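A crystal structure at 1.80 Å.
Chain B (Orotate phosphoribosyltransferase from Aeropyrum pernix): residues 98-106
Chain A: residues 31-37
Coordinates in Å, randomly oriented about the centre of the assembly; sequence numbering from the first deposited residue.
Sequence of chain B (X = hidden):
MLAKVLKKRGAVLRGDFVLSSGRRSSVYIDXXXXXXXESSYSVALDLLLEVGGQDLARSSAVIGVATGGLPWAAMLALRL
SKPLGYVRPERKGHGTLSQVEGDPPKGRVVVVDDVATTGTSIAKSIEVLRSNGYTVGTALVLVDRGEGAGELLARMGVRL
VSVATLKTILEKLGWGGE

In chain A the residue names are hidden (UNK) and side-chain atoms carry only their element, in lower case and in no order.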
# COMPACT_ATOMS: atom_id res chain seq x y z
N SER B 98 -15.75 4.90 -10.33
CA SER B 98 -14.53 4.75 -9.54
C SER B 98 -14.30 5.97 -8.65
O SER B 98 -14.74 7.07 -8.97
CB SER B 98 -13.32 4.57 -10.46
OG SER B 98 -13.43 3.38 -11.23
N GLN B 99 -13.60 5.75 -7.54
CA GLN B 99 -13.31 6.84 -6.62
C GLN B 99 -11.83 6.85 -6.28
O GLN B 99 -11.10 5.90 -6.58
CB GLN B 99 -14.13 6.67 -5.33
CG GLN B 99 -13.72 5.45 -4.50
CD GLN B 99 -14.68 5.16 -3.35
OE1 GLN B 99 -14.42 4.31 -2.50
NE2 GLN B 99 -15.80 5.87 -3.33
N VAL B 100 -11.37 7.94 -5.69
CA VAL B 100 -9.98 8.04 -5.28
C VAL B 100 -10.00 7.64 -3.81
O VAL B 100 -10.50 8.38 -2.96
CB VAL B 100 -9.45 9.48 -5.43
CG1 VAL B 100 -7.99 9.55 -5.01
CG2 VAL B 100 -9.61 9.94 -6.89
N GLU B 101 -9.50 6.45 -3.51
CA GLU B 101 -9.50 5.97 -2.13
C GLU B 101 -8.70 6.91 -1.23
O GLU B 101 -7.64 7.38 -1.62
CB GLU B 101 -8.91 4.56 -2.06
CG GLU B 101 -9.50 3.56 -3.06
CD GLU B 101 -11.02 3.54 -3.10
OE1 GLU B 101 -11.66 4.02 -2.14
OE2 GLU B 101 -11.58 3.04 -4.10
N GLY B 102 -9.22 7.19 -0.04
CA GLY B 102 -8.53 8.09 0.87
C GLY B 102 -9.17 9.46 0.91
O GLY B 102 -9.07 10.18 1.90
N ASP B 103 -9.85 9.82 -0.18
CA ASP B 103 -10.52 11.11 -0.30
C ASP B 103 -9.63 12.29 0.08
O ASP B 103 -9.99 13.12 0.92
CB ASP B 103 -11.81 11.12 0.55
CG ASP B 103 -12.65 12.36 0.31
OD1 ASP B 103 -12.75 12.80 -0.86
OD2 ASP B 103 -13.22 12.90 1.29
N PRO B 104 -8.44 12.38 -0.54
CA PRO B 104 -7.55 13.49 -0.22
C PRO B 104 -8.14 14.82 -0.73
O PRO B 104 -9.02 14.83 -1.58
CB PRO B 104 -6.25 13.10 -0.92
CG PRO B 104 -6.73 12.31 -2.11
CD PRO B 104 -7.84 11.47 -1.53
N PRO B 105 -7.66 15.95 -0.19
CA PRO B 105 -8.17 17.26 -0.62
C PRO B 105 -8.01 17.54 -2.11
O PRO B 105 -7.00 17.17 -2.71
CB PRO B 105 -7.40 18.24 0.27
CG PRO B 105 -6.13 17.52 0.57
CD PRO B 105 -6.58 16.10 0.79
N LYS B 106 -9.01 18.18 -2.70
CA LYS B 106 -8.97 18.50 -4.12
C LYS B 106 -7.83 19.47 -4.43
O LYS B 106 -7.56 20.39 -3.67
CB LYS B 106 -10.31 19.09 -4.59
CG LYS B 106 -11.50 18.13 -4.47
CD LYS B 106 -11.28 16.85 -5.29
CE LYS B 106 -12.35 15.79 -5.01
NZ LYS B 106 -13.70 16.19 -5.52
N UNK A 31 -11.84 2.77 6.63
CA UNK A 31 -10.62 3.28 7.23
C UNK A 31 -9.72 3.97 6.20
O UNK A 31 -8.83 4.74 6.56
c UNK A 31 -9.87 2.13 7.90
se UNK A 31 -10.83 2.92 10.45
c UNK A 31 -9.49 2.36 9.35
c UNK A 31 -12.28 2.04 9.84
N UNK A 32 -9.95 3.68 4.92
CA UNK A 32 -9.14 4.28 3.87
C UNK A 32 -9.28 5.80 3.87
O UNK A 32 -8.35 6.52 3.47
c UNK A 32 -9.27 2.23 2.33
c UNK A 32 -9.86 1.70 1.04
n UNK A 32 -11.30 1.94 0.97
n UNK A 32 -11.56 0.94 -1.09
c UNK A 32 -12.08 1.57 -0.05
c UNK A 32 -9.55 3.72 2.50
n UNK A 32 -13.37 1.85 -0.02
N UNK A 33 -10.42 6.31 4.32
CA UNK A 33 -10.64 7.75 4.33
C UNK A 33 -9.72 8.50 5.28
O UNK A 33 -9.59 9.72 5.19
n UNK A 33 -14.79 9.29 3.69
n UNK A 33 -15.04 9.13 1.41
c UNK A 33 -14.48 7.87 3.87
n UNK A 33 -15.35 11.15 2.46
c UNK A 33 -12.10 8.05 4.63
c UNK A 33 -13.04 7.54 3.55
c UNK A 33 -15.05 9.85 2.52
N UNK A 34 -9.06 7.79 6.19
CA UNK A 34 -8.14 8.45 7.11
C UNK A 34 -6.84 8.82 6.40
O UNK A 34 -6.12 9.72 6.83
c UNK A 34 -7.81 7.54 8.29
c UNK A 34 -8.42 6.26 10.31
c UNK A 34 -8.98 7.06 9.14
c UNK A 34 -9.78 8.24 9.66
N UNK A 35 -6.55 8.13 5.30
CA UNK A 35 -5.32 8.36 4.56
C UNK A 35 -5.22 9.71 3.87
O UNK A 35 -4.13 10.24 3.67
c UNK A 35 -3.69 5.72 4.88
c UNK A 35 -5.12 7.25 3.52
c UNK A 35 -5.07 4.81 3.00
c UNK A 35 -5.00 5.84 4.11
N UNK A 36 -6.37 10.28 3.52
CA UNK A 36 -6.38 11.56 2.84
C UNK A 36 -6.19 12.79 3.72
O UNK A 36 -6.45 13.90 3.28
N UNK A 37 -5.73 12.59 4.95
CA UNK A 37 -5.50 13.71 5.87
C UNK A 37 -4.36 13.33 6.81
O UNK A 37 -4.50 12.43 7.63
o UNK A 37 -6.47 16.34 6.96
o UNK A 37 -6.77 15.13 8.76
c UNK A 37 -6.66 15.24 7.53
c UNK A 37 -6.78 13.99 6.67

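Position 31 carries three carbons and one selenium in an unbranched chain, two carbons before the heavy atom and one after it. It touches nothing in the chain B stretch. Selenium in that place identifies selenomethionine, so the residue is M31(A); it lies in a 3-10 segment, and its backbone O accepts the N of position 34.

Position 32 has four carbons and three nitrogens: three carbons, a nitrogen, then a carbon bearing two more nitrogens. That is a guanidinium, and its CA-to-CB bond points toward chain B, where the group meets an acid. The residue is R32(A). E101(B) OE1 lies over one face of the guanidinium, 3.2 Å from R32(A) CZ and 3.3 Å from R32(A) NH1. This is a salt bridge of charges only, because the oxygen sits well out of the plane and no N-H points at it. The in-plane N-H groups are partly used nearby: NE and NH2 are hydrogen-bonded to residues just outside the stretches.

Position 33 repeats the same inventory, four carbons and three nitrogens ending in a forked carbon. A terminal nitrogen lies 3.0 Å from D103(B) OD2, and the CB of D103(B) lies over one face of the group. It is R33(A), and the close pair is a salt bridge through NH2. Its CA-to-CB bond points sideways, yet the end of the chain comes nearer, with chi3 at 73° (p).

Position 34 shows four carbons, forked at the second; the CA-to-CB bond points away from the chain B stretch, and the residue touches nothing in it. This is L34(A), a buried leucine whose N bonds back to M31(A) O at 3.1 Å.

Position 35 has the same four carbons with the same fork; the CA-to-CB bond points sideways, and CB at position 35 lies 4.4 Å from G102(B) CA. It is L35(A), buried and nearly silent in the contact; its N reaches R32(A) O at 3.0 Å.

Position 36 has no side-chain atoms, which makes it G36(A). The bareness is needed: an ideal CB would point toward chain B and fall 2.1 Å from G102(B) O and 2.8 Å from P104(B) N. In its absence, G36(A) CA makes a CA-H...O contact of 3.2 Å with G102(B) O, and P105(B) CD packs 3.3 Å from G36(A) O.

Position 37 has two carbons, the second carrying two oxygens, and touches nothing in the chain B stretch. It is D37(A), which closes the type I turn begun at L34(A) and caps the helix that follows.

The contact works by fitting two turns together through glycines. A type II turn from V100(B) to D103(B), closed by D103(B) N to V100(B) O at 3.2 Å, presents G102(B), whose backbone angles call for glycine. Its CA meets R32(A) O at 3.0 Å in a nearly straight CA-H...O contact. The rule is economical: bare backbone at the centre, and charge on two arginines, each paired with an acid of the chain B turn.

Chain A, residues 31-37: MRRLLGD
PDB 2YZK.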